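Local coordinates for MdbA protein (Corynebacterium diphtheriae, PDB 5C00) that acts as a thiol-disulfide oxidoreductase of the DsbA-like thioredoxin family, required for viability, pilus assembly and toxin production, and probably forms disulfides in exported proteins, at residues 8-13 against 140-145; 47-52 against 80-85; 85-90 against 181-186. All coordinates share one frame; numbering follows the deposited sequence.

Interaction 1: 8-13 against 140-145; sequences AHQANK and ADVAKS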
loop_
_atom_site.group_PDB
_atom_site.type_symbol
_atom_site.label_atom_id
_atom_site.label_comp_id
_atom_site.label_asym_id
_atom_site.label_seq_id
_atom_site.Cartn_x
_atom_site.Cartn_y
_atom_site.Cartn_z
ATOM N N ALA A 8 -21.964 -11.403 7.777
ATOM C CA ALA A 8 -20.738 -10.845 8.326
ATOM C C ALA A 8 -19.665 -11.923 8.233
ATOM O O ALA A 8 -19.927 -13.053 8.547
ATOM C CB ALA A 8 -20.932 -10.458 9.786
ATOM N N HIS A 9 -18.472 -11.560 7.785
ATOM C CA HIS A 9 -17.345 -12.477 7.666
ATOM C C HIS A 9 -16.220 -12.183 8.658
ATOM O O HIS A 9 -15.587 -13.126 9.154
ATOM C CB HIS A 9 -16.793 -12.359 6.242
ATOM C CG HIS A 9 -17.833 -12.573 5.202
ATOM N ND1 HIS A 9 -18.227 -13.831 4.821
ATOM C CD2 HIS A 9 -18.632 -11.704 4.536
ATOM C CE1 HIS A 9 -19.206 -13.732 3.942
ATOM N NE2 HIS A 9 -19.462 -12.458 3.740
ATOM N N GLN A 10 -15.933 -10.892 8.896
ATOM C CA GLN A 10 -14.922 -10.460 9.885
ATOM C C GLN A 10 -15.488 -9.518 10.940
ATOM O O GLN A 10 -16.046 -8.474 10.607
ATOM C CB GLN A 10 -13.760 -9.723 9.245
ATOM C CG GLN A 10 -12.718 -10.554 8.596
ATOM C CD GLN A 10 -12.155 -11.636 9.481
ATOM O OE1 GLN A 10 -11.620 -11.370 10.558
ATOM N NE2 GLN A 10 -12.263 -12.848 9.023
ATOM N N ALA A 11 -15.296 -9.872 12.212
ATOM C CA ALA A 11 -15.856 -9.104 13.330
ATOM C C ALA A 11 -17.381 -9.013 13.178
ATOM O O ALA A 11 -18.016 -10.035 12.915
ATOM C CB ALA A 11 -15.172 -7.733 13.463
ATOM N N ASN A 12 -17.955 -7.828 13.341
ATOM C CA ASN A 12 -19.384 -7.644 13.292
ATOM C C ASN A 12 -19.635 -6.222 12.864
ATOM O O ASN A 12 -18.698 -5.436 12.760
ATOM C CB ASN A 12 -19.994 -7.882 14.679
ATOM C CG ASN A 12 -19.477 -6.903 15.724
ATOM O OD1 ASN A 12 -19.734 -5.699 15.648
ATOM N ND2 ASN A 12 -18.768 -7.427 16.729
ATOM N N LYS A 13 -20.894 -5.860 12.677
ATOM C CA LYS A 13 -21.212 -4.546 12.081
ATOM C C LYS A 13 -21.035 -3.367 13.037
ATOM O O LYS A 13 -21.079 -2.238 12.602
ATOM C CB LYS A 13 -22.645 -4.538 11.510
ATOM C CG LYS A 13 -23.759 -4.429 12.534
ATOM C CD LYS A 13 -25.136 -4.190 11.873
ATOM C CE LYS A 13 -26.138 -3.470 12.784
ATOM N NZ LYS A 13 -27.131 -4.358 13.465
ATOM N N ALA A 140 -13.156 -7.265 2.356
ATOM C CA ALA A 140 -14.225 -6.278 2.163
ATOM C C ALA A 140 -14.862 -5.825 3.473
ATOM O O ALA A 140 -15.119 -4.649 3.663
ATOM C CB ALA A 140 -15.286 -6.835 1.237
ATOM N N ASP A 141 -15.106 -6.759 4.380
ATOM C CA ASP A 141 -15.775 -6.412 5.641
ATOM C C ASP A 141 -14.869 -5.399 6.357
ATOM O O ASP A 141 -15.340 -4.442 6.978
ATOM C CB ASP A 141 -15.972 -7.618 6.536
ATOM C CG ASP A 141 -17.270 -8.379 6.266
ATOM O OD1 ASP A 141 -17.920 -8.213 5.204
ATOM O OD2 ASP A 141 -17.645 -9.164 7.179
ATOM N N VAL A 142 -13.560 -5.672 6.352
ATOM C CA VAL A 142 -12.625 -4.846 7.087
ATOM C C VAL A 142 -12.524 -3.450 6.484
ATOM O O VAL A 142 -12.494 -2.446 7.213
ATOM C CB VAL A 142 -11.243 -5.516 7.250
ATOM C CG1 VAL A 142 -10.251 -4.555 7.889
ATOM C CG2 VAL A 142 -11.396 -6.721 8.140
ATOM N N ALA A 143 -12.474 -3.363 5.150
ATOM C CA ALA A 143 -12.532 -2.101 4.486
ATOM C C ALA A 143 -13.771 -1.297 4.904
ATOM O O ALA A 143 -13.669 -0.094 5.153
ATOM C CB ALA A 143 -12.516 -2.299 2.961
ATOM N N LYS A 144 -14.927 -1.924 4.881
ATOM C CA LYS A 144 -16.178 -1.238 5.257
ATOM C C LYS A 144 -16.082 -0.721 6.693
ATOM O O LYS A 144 -16.460 0.425 6.999
ATOM C CB LYS A 144 -17.331 -2.207 5.120
ATOM C CG LYS A 144 -18.662 -1.690 5.617
ATOM C CD LYS A 144 -19.184 -0.645 4.668
ATOM C CE LYS A 144 -20.513 -0.085 5.165
ATOM N NZ LYS A 144 -20.267 1.044 6.075
ATOM N N SER A 145 -15.616 -1.583 7.587
ATOM C CA SER A 145 -15.491 -1.199 9.002
ATOM C C SER A 145 -14.572 0.015 9.168
ATOM O O SER A 145 -14.790 0.821 10.065
ATOM C CB SER A 145 -14.938 -2.337 9.828
ATOM O OG SER A 145 -15.849 -3.429 9.896
HETATM O O HOH W 1 -14.607 -6.005 10.124
HETATM O O HOH W 2 -18.335 -7.114 9.783
HETATM O O HOH W 3 -17.670 -2.863 11.673
#
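D141 OD2 is gripped by two consecutive backbone amides, H9 N at 2.6 Å and Q10 N at 3.0 Å. Both bonds are nearly straight, with N-H...O angles of 162° and 166°. H9 N meets the syn side of the carboxylate oxygen and Q10 N the anti side, and both come from the same face of its plane. This pairing ties the loop's backbone to the helix at D141. The second oxygen, D141 OD1, lies at the edge of the H9 ring, 3.6 Å from CD2, with ring and carboxylate planes 50° apart; it also forms a salt bridge with R157. Next to the carboxylate, Q10 CB rests 4.0 Å from V142 CG2, while the Q10 amide turns off to bond D138. Water extends the contact along the helix: one molecule donates to both Q10 O and S145 OG, and another accepts from S145 OG while donating to N12 O. At 216 Å² of buried surface, the joint is small, polar and partly hydrated. It lays the loop that precedes strand 25-29 over the last turns of helix 136-145, which is flanked by helix 150-158 beside A140 and helix 113-125 beside V142.

Interaction 2: 47-52 against 80-85; sequences IDFYED and VNLRIL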
loop_
_atom_site.group_PDB
_atom_site.type_symbol
_atom_site.label_atom_id
_atom_site.label_comp_id
_atom_site.label_asym_id
_atom_site.label_seq_id
_atom_site.Cartn_x
_atom_site.Cartn_y
_atom_site.Cartn_z
ATOM N N ILE A 47 9.682 9.225 -4.426
ATOM C CA ILE A 47 10.067 7.970 -3.814
ATOM C C ILE A 47 9.355 6.897 -4.583
ATOM O O ILE A 47 8.187 7.046 -4.901
ATOM C CB ILE A 47 9.659 7.928 -2.347
ATOM C CG1 ILE A 47 10.124 9.179 -1.608
ATOM C CG2 ILE A 47 10.126 6.651 -1.684
ATOM C CD1 ILE A 47 11.615 9.337 -1.509
ATOM N N ASP A 48 10.056 5.827 -4.901
ATOM C CA ASP A 48 9.406 4.615 -5.355
ATOM C C ASP A 48 9.601 3.592 -4.271
ATOM O O ASP A 48 10.725 3.253 -3.912
ATOM C CB ASP A 48 9.986 4.142 -6.681
ATOM C CG ASP A 48 9.691 5.104 -7.820
ATOM O OD1 ASP A 48 8.514 5.297 -8.141
ATOM O OD2 ASP A 48 10.659 5.672 -8.387
ATOM N N PHE A 49 8.477 3.190 -3.669
ATOM C CA PHE A 49 8.509 2.302 -2.529
ATOM C C PHE A 49 7.778 1.050 -2.954
ATOM O O PHE A 49 6.576 1.062 -3.198
ATOM C CB PHE A 49 7.858 3.011 -1.353
ATOM C CG PHE A 49 7.904 2.264 -0.043
ATOM C CD1 PHE A 49 8.632 1.098 0.140
ATOM C CD2 PHE A 49 7.189 2.776 1.037
ATOM C CE1 PHE A 49 8.637 0.448 1.358
ATOM C CE2 PHE A 49 7.190 2.131 2.259
ATOM C CZ PHE A 49 7.916 0.964 2.420
ATOM N N TYR A 50 8.524 -0.038 -3.028
ATOM C CA TYR A 50 8.012 -1.330 -3.492
ATOM C C TYR A 50 7.698 -2.203 -2.287
ATOM O O TYR A 50 8.543 -2.376 -1.416
ATOM C CB TYR A 50 9.008 -2.020 -4.389
ATOM C CG TYR A 50 9.303 -1.302 -5.695
ATOM C CD1 TYR A 50 10.246 -0.282 -5.756
ATOM C CD2 TYR A 50 8.640 -1.667 -6.882
ATOM C CE1 TYR A 50 10.516 0.391 -6.949
ATOM C CE2 TYR A 50 8.921 -1.025 -8.081
ATOM C CZ TYR A 50 9.835 0.016 -8.097
ATOM O OH TYR A 50 10.138 0.599 -9.306
ATOM N N GLU A 51 6.483 -2.728 -2.245
ATOM C CA GLU A 51 6.129 -3.633 -1.169
ATOM C C GLU A 51 5.143 -4.661 -1.664
ATOM O O GLU A 51 4.548 -4.541 -2.752
ATOM C CB GLU A 51 5.632 -2.888 0.091
ATOM C CG GLU A 51 4.444 -2.043 -0.096
ATOM C CD GLU A 51 4.058 -1.100 1.108
ATOM O OE1 GLU A 51 3.079 -0.398 0.902
ATOM O OE2 GLU A 51 4.727 -1.017 2.179
ATOM N N ASP A 52 4.996 -5.689 -0.850
ATOM C CA ASP A 52 4.038 -6.805 -1.113
ATOM C C ASP A 52 3.301 -7.064 0.219
ATOM O O ASP A 52 3.930 -7.152 1.286
ATOM C CB ASP A 52 4.851 -7.976 -1.665
ATOM C CG ASP A 52 4.009 -9.227 -2.003
ATOM O OD1 ASP A 52 3.216 -9.705 -1.164
ATOM O OD2 ASP A 52 4.208 -9.775 -3.100
ATOM N N VAL A 80 5.362 10.022 -2.439
ATOM C CA VAL A 80 5.617 8.583 -2.386
ATOM C C VAL A 80 4.793 7.771 -3.370
ATOM O O VAL A 80 3.547 7.747 -3.331
ATOM C CB VAL A 80 5.435 7.995 -0.958
ATOM C CG1 VAL A 80 5.781 6.514 -0.990
ATOM C CG2 VAL A 80 6.365 8.700 0.016
ATOM N N ASN A 81 5.492 7.143 -4.291
ATOM C CA ASN A 81 4.851 6.216 -5.167
ATOM C C ASN A 81 4.905 4.818 -4.574
ATOM O O ASN A 81 5.933 4.160 -4.652
ATOM C CB ASN A 81 5.516 6.226 -6.536
ATOM C CG ASN A 81 5.518 7.603 -7.143
ATOM O OD1 ASN A 81 4.549 8.013 -7.744
ATOM N ND2 ASN A 81 6.596 8.329 -6.953
ATOM N N LEU A 82 3.762 4.354 -4.068
ATOM C CA LEU A 82 3.634 3.029 -3.536
ATOM C C LEU A 82 3.385 2.090 -4.716
ATOM O O LEU A 82 2.368 2.226 -5.433
ATOM C CB LEU A 82 2.501 2.910 -2.517
ATOM C CG LEU A 82 2.691 3.688 -1.219
ATOM C CD1 LEU A 82 1.385 3.653 -0.462
ATOM C CD2 LEU A 82 3.815 3.107 -0.396
ATOM N N ARG A 83 4.378 1.243 -4.975
ATOM C CA ARG A 83 4.403 0.319 -6.101
ATOM C C ARG A 83 4.247 -1.085 -5.555
ATOM O O ARG A 83 5.220 -1.717 -5.077
ATOM C CB ARG A 83 5.689 0.504 -6.881
ATOM C CG ARG A 83 5.744 1.886 -7.577
ATOM C CD ARG A 83 6.846 2.007 -8.640
ATOM N NE ARG A 83 6.707 3.293 -9.305
ATOM C CZ ARG A 83 5.811 3.564 -10.250
ATOM N NH1 ARG A 83 4.987 2.642 -10.696
ATOM N NH2 ARG A 83 5.717 4.794 -10.734
ATOM N N ILE A 84 2.992 -1.521 -5.552
ATOM C CA ILE A 84 2.645 -2.781 -4.947
ATOM C C ILE A 84 2.845 -3.978 -5.858
ATOM O O ILE A 84 2.475 -3.999 -7.038
ATOM C CB ILE A 84 1.202 -2.781 -4.357
ATOM C CG1 ILE A 84 0.927 -1.509 -3.530
ATOM C CG2 ILE A 84 1.012 -4.029 -3.521
ATOM C CD1 ILE A 84 1.955 -1.216 -2.481
ATOM N N LEU A 85 3.478 -4.999 -5.291
ATOM C CA LEU A 85 3.829 -6.200 -5.998
ATOM C C LEU A 85 2.972 -7.382 -5.519
ATOM O O LEU A 85 2.344 -7.306 -4.466
ATOM C CB LEU A 85 5.294 -6.516 -5.743
ATOM C CG LEU A 85 6.319 -5.444 -6.105
ATOM C CD1 LEU A 85 7.649 -5.797 -5.552
ATOM C CD2 LEU A 85 6.401 -5.273 -7.619
HETATM O O HOH W 4 7.917 6.607 -10.218
#
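D48 chi1 (-66°) sets CG beside the backbone N, as in R83, whose extended chain then carries NE out to D48 OD1; the two side chains run alongside each other. R83 NE forms a salt bridge with D48 OD1 at 2.9 Å, its N-H...O angle 168°; the oxygen lies in the guanidinium plane but is met from above the carboxylate plane. A water joins the same OD1 to R83 NH2, while NH1 bonds N172 and NH2 also pairs with D30. The R83 chain also runs alongside the Y50 ring: R83 CB sits over one face, 4.0 Å from the centroid, in a CH-pi contact, and R83 CD lies 3.6 Å from Y50 CZ. N81 N and R83 N donate to I47 O and F49 O while F49 N donates to N81 O, the alternating pattern of parallel strands; the segment axes are 30° apart. N81 ND2 also reaches I47 O, at 2.9 Å, from the face opposite N81 N. On the other side of the sheet, E51 CG packs 3.5 Å from I84 CD1, and its carboxylate pairs with R120. This beta-alpha-beta unit around helix 56-74 lies between strands 32-36 and 187-190, with helix 162-180 against Y50 and R83.

Interaction 3: 85-90 against 181-186; sequences LNFLDR and GSVSSP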
loop_
_atom_site.group_PDB
_atom_site.type_symbol
_atom_site.label_atom_id
_atom_site.label_comp_id
_atom_site.label_asym_id
_atom_site.label_seq_id
_atom_site.Cartn_x
_atom_site.Cartn_y
_atom_site.Cartn_z
ATOM N N LEU A 85 3.478 -4.999 -5.291
ATOM C CA LEU A 85 3.829 -6.200 -5.998
ATOM C C LEU A 85 2.972 -7.382 -5.519
ATOM O O LEU A 85 2.344 -7.306 -4.466
ATOM C CB LEU A 85 5.294 -6.516 -5.743
ATOM C CG LEU A 85 6.319 -5.444 -6.105
ATOM C CD1 LEU A 85 7.649 -5.797 -5.552
ATOM C CD2 LEU A 85 6.401 -5.273 -7.619
ATOM N N ASN A 86 2.948 -8.476 -6.291
ATOM C CA ASN A 86 2.318 -9.722 -5.856
ATOM C C ASN A 86 3.229 -10.946 -6.098
ATOM O O ASN A 86 2.762 -12.080 -6.240
ATOM C CB ASN A 86 0.926 -9.931 -6.471
ATOM C CG ASN A 86 0.961 -10.151 -7.963
ATOM O OD1 ASN A 86 2.029 -10.107 -8.533
ATOM N ND2 ASN A 86 -0.228 -10.354 -8.609
ATOM N N PHE A 87 4.531 -10.700 -6.141
ATOM C CA PHE A 87 5.529 -11.745 -6.441
ATOM C C PHE A 87 5.514 -12.856 -5.407
ATOM O O PHE A 87 5.837 -14.015 -5.716
ATOM C CB PHE A 87 6.937 -11.108 -6.600
ATOM C CG PHE A 87 7.602 -10.693 -5.320
ATOM C CD1 PHE A 87 7.278 -9.516 -4.692
ATOM C CD2 PHE A 87 8.619 -11.465 -4.773
ATOM C CE1 PHE A 87 7.886 -9.132 -3.513
ATOM C CE2 PHE A 87 9.237 -11.104 -3.588
ATOM C CZ PHE A 87 8.890 -9.945 -2.944
ATOM N N LEU A 88 5.141 -12.544 -4.161
ATOM C CA LEU A 88 5.053 -13.580 -3.141
ATOM C C LEU A 88 3.930 -14.599 -3.329
ATOM O O LEU A 88 3.906 -15.641 -2.656
ATOM C CB LEU A 88 5.031 -12.967 -1.738
ATOM C CG LEU A 88 6.332 -12.245 -1.356
ATOM C CD1 LEU A 88 6.169 -11.584 -0.001
ATOM C CD2 LEU A 88 7.516 -13.195 -1.314
ATOM N N ASP A 89 3.008 -14.346 -4.249
ATOM C CA ASP A 89 2.036 -15.362 -4.614
ATOM C C ASP A 89 2.643 -16.440 -5.560
ATOM O O ASP A 89 1.907 -17.268 -6.077
ATOM C CB ASP A 89 0.787 -14.701 -5.226
ATOM C CG ASP A 89 -0.130 -14.079 -4.177
ATOM O OD1 ASP A 89 0.089 -14.285 -2.932
ATOM O OD2 ASP A 89 -1.037 -13.313 -4.607
ATOM N N ARG A 90 3.954 -16.373 -5.819
ATOM C CA ARG A 90 4.745 -17.488 -6.435
ATOM C C ARG A 90 4.199 -17.745 -7.815
ATOM O O ARG A 90 3.745 -18.856 -8.138
ATOM C CB ARG A 90 4.688 -18.728 -5.527
ATOM C CG ARG A 90 5.705 -19.847 -5.787
ATOM C CD ARG A 90 5.858 -20.739 -4.538
ATOM N NE ARG A 90 6.364 -19.929 -3.439
ATOM C CZ ARG A 90 6.407 -20.297 -2.164
ATOM N NH1 ARG A 90 6.882 -19.449 -1.272
ATOM N NH2 ARG A 90 5.982 -21.501 -1.767
ATOM N N GLY A 181 17.481 -4.861 -10.613
ATOM C CA GLY A 181 18.083 -6.165 -10.881
ATOM C C GLY A 181 17.203 -7.382 -10.669
ATOM O O GLY A 181 17.265 -8.339 -11.445
ATOM N N SER A 182 16.403 -7.377 -9.603
ATOM C CA SER A 182 15.631 -8.544 -9.247
ATOM C C SER A 182 14.461 -8.096 -8.377
ATOM O O SER A 182 14.452 -6.962 -7.903
ATOM C CB SER A 182 16.494 -9.562 -8.518
ATOM O OG SER A 182 16.946 -9.081 -7.277
ATOM N N VAL A 183 13.487 -8.981 -8.234
ATOM C CA VAL A 183 12.242 -8.679 -7.545
ATOM C C VAL A 183 12.321 -9.186 -6.119
ATOM O O VAL A 183 12.481 -10.379 -5.841
ATOM C CB VAL A 183 11.020 -9.247 -8.305
ATOM C CG1 VAL A 183 9.729 -8.806 -7.624
ATOM C CG2 VAL A 183 10.973 -8.687 -9.727
ATOM N N SER A 184 12.227 -8.240 -5.185
ATOM C CA SER A 184 12.172 -8.535 -3.778
ATOM C C SER A 184 11.510 -7.296 -3.103
ATOM O O SER A 184 11.247 -6.302 -3.763
ATOM C CB SER A 184 13.562 -8.824 -3.249
ATOM O OG SER A 184 14.440 -7.741 -3.472
ATOM N N SER A 185 11.250 -7.369 -1.816
ATOM C CA SER A 185 10.560 -6.303 -1.113
ATOM C C SER A 185 10.916 -6.385 0.386
ATOM O O SER A 185 11.235 -7.480 0.864
ATOM C CB SER A 185 9.065 -6.464 -1.295
ATOM O OG SER A 185 8.660 -7.687 -0.694
ATOM N N PRO A 186 10.923 -5.245 1.095
ATOM C CA PRO A 186 10.725 -3.892 0.597
ATOM C C PRO A 186 11.932 -3.346 -0.172
ATOM O O PRO A 186 13.070 -3.747 0.082
ATOM C CB PRO A 186 10.568 -3.069 1.843
ATOM C CG PRO A 186 11.426 -3.754 2.867
ATOM C CD PRO A 186 11.271 -5.224 2.536
#
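V183 makes the first contact of the 181-186 loop, laying its CG1 methyl over one face of the F87 ring. V183 CG1 is 4.1 Å from the F87 centroid and 28° off its normal, the geometry of a CH-pi contact, and its nearest ring atom is F87 CG at 3.7 Å. At F87, chi1 75° sets CG between the backbone N and the carbonyl carbon, and the V183 and F87 side chains pass alongside, running opposite ways. The same V183 methyl also lies 4.2 Å from L85 CD1. S184 follows with its backbone: CA stands 3.7 Å from F87 CZ, and its carbonyl O is 4.0 Å from L85 CD1, while its hydroxyl is bonded to R187. S185 then brings OG to the edge of the F87 ring, near its plane and 3.2 Å from CZ; S185 was modelled in two conformers, so this approach is doubtful in detail. P186 closes the segment after a cis peptide bond and packs on H57, C58 and L61, consistent with the cis-proline that faces the CxxC motif in thioredoxin-fold oxidoreductases. No hydrogen bond links the two segments, and the buried surface is just 223 Å². The loop beside this probable active-site proline therefore meets 85-90 mainly through van der Waals and CH-pi contacts, whose energy depends less sharply on direction than that of hydrogen bonds.

Overall arrangement
Interactions 2 and 3 adjoin, with centres 11 Å apart: they share L85, where strand 78-85 gives way to the loop before helix 96-109, and D52 OD2 probably accepts a hydrogen bond from L88 N. Interaction 1 is remote, its centre 26 Å from that of interaction 2 and 29 Å from that of interaction 3. Along the chain, interaction 2 falls between the two segments of interaction 1 and precedes interaction 3, whose segments alternate with those of interaction 1. Thus the central sheet and the loops at its end near C55 and C58, a probable thioredoxin-type CxxC pair, form one connected region, while the N-terminal loop fastens to the helical part separately.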